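Local structure of extracellular ligand-binding receptor (Rhodopseudomonas palustris, 3SG0) at residues Q45-T50 and G95-P100; A52-E57 and V63-L68; D293-A298 and A302-F307. The protein probably binds aromatic acids, such as those derived from lignin, for uptake, as a periplasmic solute-binding protein of the leucine-binding family. All coordinates share one frame; numbering follows the deposited sequence. Where two conformers were deposited one is given.

Interaction 1: Q45-T50 and G95-P100; sequences QPQSKT and GSSLTP. With 173 (benzoyl-formic acid), chain B.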
# COMPACT_ATOMS: atom_id res chain seq x y z
N GLN A 45 0.60 -6.75 10.22
CA GLN A 45 0.13 -8.03 10.75
C GLN A 45 -0.50 -8.92 9.67
O GLN A 45 -0.20 -10.11 9.61
CB GLN A 45 -0.81 -7.83 11.94
CG GLN A 45 -0.09 -7.62 13.23
CD GLN A 45 0.53 -8.91 13.76
OE1 GLN A 45 -0.07 -9.99 13.65
NE2 GLN A 45 1.72 -8.81 14.32
N PRO A 46 -1.37 -8.36 8.81
CA PRO A 46 -1.90 -9.16 7.70
C PRO A 46 -0.78 -9.73 6.82
O PRO A 46 -0.88 -10.85 6.33
CB PRO A 46 -2.74 -8.14 6.93
CG PRO A 46 -3.25 -7.24 8.01
CD PRO A 46 -2.08 -7.08 8.94
N GLN A 47 0.27 -8.94 6.61
CA GLN A 47 1.41 -9.39 5.82
C GLN A 47 2.13 -10.54 6.53
O GLN A 47 2.45 -11.55 5.91
CB GLN A 47 2.32 -8.20 5.52
CG GLN A 47 1.61 -7.23 4.58
CD GLN A 47 2.13 -5.81 4.62
OE1 GLN A 47 3.10 -5.49 5.32
NE2 GLN A 47 1.47 -4.94 3.87
N SER A 48 2.33 -10.42 7.83
CA SER A 48 2.96 -11.48 8.61
C SER A 48 2.18 -12.79 8.48
O SER A 48 2.77 -13.87 8.36
CB SER A 48 3.04 -11.07 10.07
OG SER A 48 3.74 -12.04 10.83
N LYS A 49 0.86 -12.69 8.50
CA LYS A 49 0.00 -13.88 8.41
C LYS A 49 -0.07 -14.47 7.01
O LYS A 49 -0.43 -15.63 6.83
CB LYS A 49 -1.40 -13.56 8.92
CG LYS A 49 -1.44 -13.27 10.41
CD LYS A 49 -2.83 -12.89 10.88
CE LYS A 49 -2.80 -12.40 12.33
NZ LYS A 49 -4.12 -11.83 12.73
N THR A 50 0.29 -13.67 6.02
CA THR A 50 0.28 -14.12 4.63
C THR A 50 1.51 -14.97 4.29
O THR A 50 1.46 -15.78 3.36
CB THR A 50 0.15 -12.90 3.69
OG1 THR A 50 -1.13 -12.30 3.90
CG2 THR A 50 0.29 -13.29 2.22
N GLY A 95 9.45 -5.29 1.45
CA GLY A 95 9.07 -4.44 2.57
C GLY A 95 9.37 -2.98 2.33
O GLY A 95 9.82 -2.59 1.24
N SER A 96 9.10 -2.12 3.31
CA SER A 96 8.30 -2.45 4.48
C SER A 96 6.82 -2.17 4.15
O SER A 96 6.43 -2.13 2.97
CB SER A 96 8.79 -1.63 5.67
OG SER A 96 8.05 -1.89 6.85
N SER A 97 6.02 -1.98 5.19
CA SER A 97 4.59 -1.75 5.07
C SER A 97 4.23 -0.29 4.88
O SER A 97 3.15 0.02 4.38
CB SER A 97 3.89 -2.21 6.34
OG SER A 97 4.25 -3.53 6.71
N LEU A 98 5.11 0.60 5.35
CA LEU A 98 4.84 2.03 5.42
C LEU A 98 5.88 2.79 4.64
O LEU A 98 7.02 2.34 4.50
CB LEU A 98 4.86 2.54 6.86
CG LEU A 98 4.18 1.70 7.94
CD1 LEU A 98 4.28 2.39 9.30
CD2 LEU A 98 2.74 1.41 7.57
N THR A 99 5.51 3.97 4.17
CA THR A 99 6.40 4.79 3.37
C THR A 99 7.66 5.26 4.12
O THR A 99 8.76 5.07 3.63
CB THR A 99 5.64 5.97 2.73
OG1 THR A 99 4.72 5.45 1.76
CG2 THR A 99 6.59 6.92 2.05
N PRO A 100 7.51 5.87 5.31
CA PRO A 100 8.73 6.32 6.01
C PRO A 100 9.68 5.17 6.32
O PRO A 100 10.90 5.34 6.34
CB PRO A 100 8.18 6.94 7.31
CG PRO A 100 6.78 6.40 7.46
CD PRO A 100 6.29 6.21 6.06
O1B 173 B . 2.66 3.93 2.56
C1 173 B . 2.26 4.08 3.68
O1A 173 B . 2.97 4.79 4.65
C2 173 B . 0.86 3.70 4.06
O2 173 B . 0.38 4.09 5.08
C1G 173 B . 0.13 2.79 3.12
C2D 173 B . 0.84 1.56 2.57
C2E 173 B . 0.13 0.64 1.61
C3 173 B . -1.30 0.97 1.19
C1E 173 B . -2.00 2.21 1.76
C1D 173 B . -1.30 3.13 2.73
O HOH W 1 1.56 -2.12 3.33
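S97 and Q47 form the one direct contact here, a hydrogen bond from S97 OG to Q47 OE1 of 2.7 Å. Along 95-100, a cis peptide bond leads into S96, whose hydroxyl is hydrogen-bonded to D70. At S97 the hydroxyl lies beside its own backbone N (chi1 -51°) and faces the amide of Q47. It sits 16° out of that amide's plane. S97 OG is also bonded to S35 N. The Q47 chain is extended beyond CG and spans the gap between the backbones. Its other amide atom is used too: Q47 NE2 gives a 2.9 Å bond to a water, which bonds on to S97 O, and it also bonds to F307 O. One glutamine amide thus holds S97 directly at its hydroxyl and through a water at its carbonyl. L98 is the N-cap residue of helix 99-111. T99 then binds benzoyl-formic acid: its N gives a nearly straight bond to O1A (176°), and its OG1 reaches O1B at 2.7 Å. R198 and A121 also bond to the ligand. The contact is buried. It joins helix 41-50 to the loop that leads from strand 92-94 into helix 99-111, with M34 of strand 28-34 touching both Q47 and S97.

Interaction 2: A52-E57 and V63-L68; sequences AALPKE and VTYFAL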
# COMPACT_ATOMS: atom_id res chain seq x y z
N ALA A 52 2.81 -17.62 5.51
CA ALA A 52 2.57 -19.06 5.51
C ALA A 52 1.79 -19.54 4.29
O ALA A 52 1.74 -20.74 4.01
CB ALA A 52 1.84 -19.47 6.78
N ALA A 53 1.17 -18.61 3.56
CA ALA A 53 0.38 -18.95 2.38
C ALA A 53 1.19 -18.88 1.10
O ALA A 53 0.71 -19.26 0.04
CB ALA A 53 -0.84 -18.03 2.28
N LEU A 54 2.43 -18.40 1.18
CA LEU A 54 3.25 -18.19 -0.01
C LEU A 54 3.82 -19.50 -0.53
O LEU A 54 4.01 -20.44 0.23
CB LEU A 54 4.37 -17.20 0.30
CG LEU A 54 3.92 -15.80 0.72
CD1 LEU A 54 5.12 -14.96 1.09
CD2 LEU A 54 3.10 -15.14 -0.37
N PRO A 55 4.10 -19.56 -1.85
CA PRO A 55 4.54 -20.83 -2.45
C PRO A 55 5.89 -21.30 -1.90
O PRO A 55 6.82 -20.50 -1.79
CB PRO A 55 4.64 -20.49 -3.94
CG PRO A 55 4.72 -19.01 -4.01
CD PRO A 55 3.93 -18.50 -2.85
N LYS A 56 6.00 -22.58 -1.58
CA LYS A 56 7.22 -23.12 -1.00
C LYS A 56 8.15 -23.72 -2.05
O LYS A 56 9.26 -24.13 -1.75
CB LYS A 56 6.89 -24.14 0.09
CG LYS A 56 6.68 -23.52 1.46
CD LYS A 56 5.85 -22.25 1.38
CE LYS A 56 5.84 -21.51 2.71
NZ LYS A 56 5.07 -20.22 2.69
N GLU A 57 7.68 -23.75 -3.30
CA GLU A 57 8.50 -24.19 -4.41
C GLU A 57 8.14 -23.37 -5.64
O GLU A 57 6.97 -23.16 -5.93
CB GLU A 57 8.29 -25.67 -4.70
CG GLU A 57 9.14 -26.21 -5.83
CD GLU A 57 8.96 -27.70 -6.06
OE1 GLU A 57 9.06 -28.46 -5.07
OE2 GLU A 57 8.71 -28.10 -7.21
N VAL A 63 11.77 -22.65 -1.88
CA VAL A 63 11.80 -21.24 -1.51
C VAL A 63 11.64 -21.15 0.00
O VAL A 63 10.74 -21.77 0.57
CB VAL A 63 10.65 -20.46 -2.17
CG1 VAL A 63 10.72 -18.98 -1.80
CG2 VAL A 63 10.69 -20.64 -3.68
N THR A 64 12.54 -20.41 0.65
CA THR A 64 12.48 -20.19 2.08
C THR A 64 12.26 -18.70 2.34
O THR A 64 12.93 -17.86 1.73
CB THR A 64 13.80 -20.61 2.74
OG1 THR A 64 14.03 -22.00 2.49
CG2 THR A 64 13.75 -20.36 4.24
N TYR A 65 11.33 -18.39 3.24
CA TYR A 65 11.00 -17.01 3.59
C TYR A 65 11.56 -16.68 4.96
O TYR A 65 11.48 -17.49 5.89
CB TYR A 65 9.49 -16.83 3.60
CG TYR A 65 8.87 -17.13 2.26
CD1 TYR A 65 8.81 -16.15 1.28
CD2 TYR A 65 8.38 -18.39 1.96
CE1 TYR A 65 8.27 -16.41 0.04
CE2 TYR A 65 7.83 -18.66 0.71
CZ TYR A 65 7.79 -17.66 -0.24
OH TYR A 65 7.25 -17.90 -1.49
N PHE A 66 12.12 -15.48 5.09
CA PHE A 66 12.67 -14.98 6.34
C PHE A 66 11.97 -13.68 6.65
O PHE A 66 12.30 -12.66 6.05
CB PHE A 66 14.16 -14.73 6.19
CG PHE A 66 14.95 -15.95 5.82
CD1 PHE A 66 15.55 -16.72 6.80
CD2 PHE A 66 15.08 -16.34 4.49
CE1 PHE A 66 16.27 -17.86 6.46
CE2 PHE A 66 15.80 -17.47 4.15
CZ PHE A 66 16.40 -18.23 5.14
N ALA A 67 11.02 -13.71 7.58
CA ALA A 67 10.17 -12.57 7.87
C ALA A 67 10.53 -11.95 9.22
O ALA A 67 10.69 -12.66 10.21
CB ALA A 67 8.70 -13.00 7.87
N LEU A 68 10.65 -10.63 9.24
CA LEU A 68 11.05 -9.89 10.43
C LEU A 68 10.13 -8.70 10.65
O LEU A 68 9.74 -8.03 9.70
CB LEU A 68 12.49 -9.38 10.30
CG LEU A 68 13.58 -10.44 10.19
CD1 LEU A 68 14.92 -9.81 9.81
CD2 LEU A 68 13.70 -11.22 11.49
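Y65 and L54 meet face to side chain. The L54 methyl CD1 sits over one face of the Y65 ring, 4.0 Å from its centroid and 27° off the ring normal. This is a CH-pi contact. L54 CB packs against CZ and the hydroxyl, at the far end of the ring from CB of Y65. The Y65 ring is carried toward the loop with its CG beside the backbone N (chi1 -60°).

P55 meets the ring differently. Its side chain crosses that of Y65 at about a right angle, with CD 3.6 Å from Y65 OH. Its carbonyl oxygen lies at the ring edge, in the ring plane, and accepts a 2.7 Å hydrogen bond from Y65 OH. The hydroxyl is 16° out of the carbonyl plane. This bond fixes the far end of the ring, while L54 packs on its face.

K56 approaches obliquely. Its chain is bent at chi2, which brings the amine back over the loop. NZ lies 3.7 Å from Y65 CE2 and gives a hydrogen bond to L54 O. The amine is therefore held by a carbonyl of its own loop, while CE and NZ approach the CD2-CE2 side of the ring.

V63 adds a backbone tie. Its N gives a fairly straight 2.9 Å bond to K56 O, from well above the carbonyl plane. V63 CB packs on P55 O.

M315 of helix 306-328 touches both L54 and Y65, and P55 touches E319, a 3-hydroxypyruvate site in this protein. Strand 28-34, helix 41-50 and strand 61-69 form a beta-alpha-beta unit with adjacent parallel strands. Segment 52-57 lies in its crossover. Strands 57-58 and 61-69 make a hairpin at the sheet edge.

Interaction 3: D293-A298 and A302-F307; sequences DAYKAA and AAPTIF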
# COMPACT_ATOMS: atom_id res chain seq x y z
N ASP A 293 -8.23 -17.91 -0.72
CA ASP A 293 -8.24 -19.35 -0.48
C ASP A 293 -6.94 -19.80 0.17
O ASP A 293 -6.96 -20.58 1.13
CB ASP A 293 -8.48 -20.12 -1.78
CG ASP A 293 -9.87 -19.90 -2.36
OD1 ASP A 293 -10.73 -19.33 -1.65
OD2 ASP A 293 -10.10 -20.30 -3.52
N ALA A 294 -5.82 -19.32 -0.34
CA ALA A 294 -4.53 -19.71 0.22
C ALA A 294 -4.37 -19.17 1.63
O ALA A 294 -3.88 -19.87 2.52
CB ALA A 294 -3.40 -19.23 -0.67
N TYR A 295 -4.77 -17.92 1.85
CA TYR A 295 -4.66 -17.31 3.16
C TYR A 295 -5.52 -18.06 4.19
O TYR A 295 -5.05 -18.37 5.29
CB TYR A 295 -5.08 -15.85 3.10
CG TYR A 295 -4.93 -15.10 4.40
CD1 TYR A 295 -3.82 -14.28 4.63
CD2 TYR A 295 -5.90 -15.18 5.40
CE1 TYR A 295 -3.70 -13.57 5.81
CE2 TYR A 295 -5.78 -14.48 6.58
CZ TYR A 295 -4.68 -13.67 6.78
OH TYR A 295 -4.53 -12.95 7.93
N LYS A 296 -6.77 -18.34 3.83
CA LYS A 296 -7.65 -19.07 4.73
C LYS A 296 -7.08 -20.44 5.08
O LYS A 296 -7.14 -20.87 6.24
CB LYS A 296 -9.05 -19.20 4.13
CG LYS A 296 -9.86 -17.91 4.20
CD LYS A 296 -11.28 -18.10 3.71
CE LYS A 296 -12.11 -16.84 3.94
NZ LYS A 296 -13.53 -17.05 3.57
N ALA A 297 -6.51 -21.12 4.10
CA ALA A 297 -5.96 -22.46 4.33
C ALA A 297 -4.79 -22.41 5.31
O ALA A 297 -4.55 -23.38 6.04
CB ALA A 297 -5.54 -23.10 3.02
N ALA A 298 -4.08 -21.29 5.33
CA ALA A 298 -2.91 -21.14 6.19
C ALA A 298 -3.24 -20.52 7.55
O ALA A 298 -2.42 -20.54 8.46
CB ALA A 298 -1.84 -20.32 5.49
N ALA A 302 -9.58 -17.93 8.65
CA ALA A 302 -9.78 -16.49 8.85
C ALA A 302 -9.61 -15.74 7.53
O ALA A 302 -8.70 -16.02 6.76
CB ALA A 302 -8.79 -15.96 9.87
N ALA A 303 -10.50 -14.79 7.28
CA ALA A 303 -10.40 -13.97 6.08
C ALA A 303 -9.29 -12.94 6.21
O ALA A 303 -9.09 -12.36 7.28
CB ALA A 303 -11.72 -13.27 5.81
N PRO A 304 -8.56 -12.70 5.12
CA PRO A 304 -7.51 -11.69 5.15
C PRO A 304 -8.07 -10.29 4.95
O PRO A 304 -9.19 -10.13 4.46
CB PRO A 304 -6.65 -12.06 3.95
CG PRO A 304 -7.64 -12.61 2.97
CD PRO A 304 -8.65 -13.37 3.81
N THR A 305 -7.28 -9.30 5.33
CA THR A 305 -7.54 -7.93 4.91
C THR A 305 -6.59 -7.58 3.75
O THR A 305 -5.63 -8.31 3.45
CB THR A 305 -7.38 -6.93 6.05
OG1 THR A 305 -6.00 -6.88 6.44
CG2 THR A 305 -8.24 -7.34 7.25
N ILE A 306 -6.87 -6.45 3.11
CA ILE A 306 -6.17 -6.10 1.89
C ILE A 306 -4.65 -6.03 2.06
O ILE A 306 -3.90 -6.33 1.14
CB ILE A 306 -6.68 -4.76 1.32
CG1 ILE A 306 -6.15 -4.54 -0.10
CG2 ILE A 306 -6.31 -3.60 2.24
CD1 ILE A 306 -6.74 -3.31 -0.78
N PHE A 307 -4.18 -5.64 3.24
CA PHE A 307 -2.75 -5.41 3.37
C PHE A 307 -1.91 -6.66 3.15
O PHE A 307 -0.79 -6.57 2.67
CB PHE A 307 -2.43 -4.64 4.65
CG PHE A 307 -3.05 -3.28 4.63
CD1 PHE A 307 -4.23 -3.01 5.31
CD2 PHE A 307 -2.52 -2.31 3.81
CE1 PHE A 307 -4.83 -1.76 5.21
CE2 PHE A 307 -3.12 -1.06 3.70
CZ PHE A 307 -4.27 -0.79 4.39
O HOH W 2 -5.20 -10.25 7.12
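The end of helix 283-298 and the chain that returns after it, 302-305, run close together, with the CA atoms of K296 and A302 5.3 Å apart and those of Y295 and P304 6.6 Å apart. No hydrogen bond joins the two segments directly. The Y295 ring and the K296 chain carry the contact from the helix side. P304 CB stands over the centre of one Y295 ring face, 3.4 Å from the centroid and only 7° off the normal. This is a close CH-pi contact. The proline ring and the tyrosine point opposite ways as they pass. CG of Y295 is anti to the backbone N (chi1 -177°), which carries the ring out from the helix and against the proline. At the ring edge, in its plane, lies A302 O, 3.2 Å from Y295 CD2. This carbonyl is buried by the contact and has no hydrogen-bonding partner in the model.

A short loop, 299-305, joins helix 283-298 to helix 306-328 in the periplasmic binding protein fold. F307, near the start of the second helix, touches the bound benzoyl-formic acid. The opening of that helix thus forms part of the ligand pocket.

K296 lies at the rim of the contact. Extended beyond CG, its chain passes A302 and A303. K296 CG lies 3.4 Å from A302 O, and K296 CE rests 4.0 Å from A303 CB. At the far end of Y295 the hydroxyl shares a water with T305 N, each 2.9 Å from it. The water accepts from T305 N. Y295 also packs against K49 and T50 of helix 41-50.

Overall arrangement
Interaction 1 is buried near the middle of the chain. Interaction 2 is partly buried, and interaction 3 lies at the surface. The chemistry differs: interaction 1 is polar and small, whereas the other two rest on a tyrosine ring with an aliphatic group over its face. The tyrosine hydroxyl bonds directly to a carbonyl in interaction 2, but to a water in interaction 3. Helix 41-50 links interactions 1 and 3, with P46 packed on T305 where the chain enters helix 306-328. Just after helix 41-50, A52 and A53 of interaction 2 touch the end of helix 283-298. Interactions 1 and 3 both include residues of the ligand pocket.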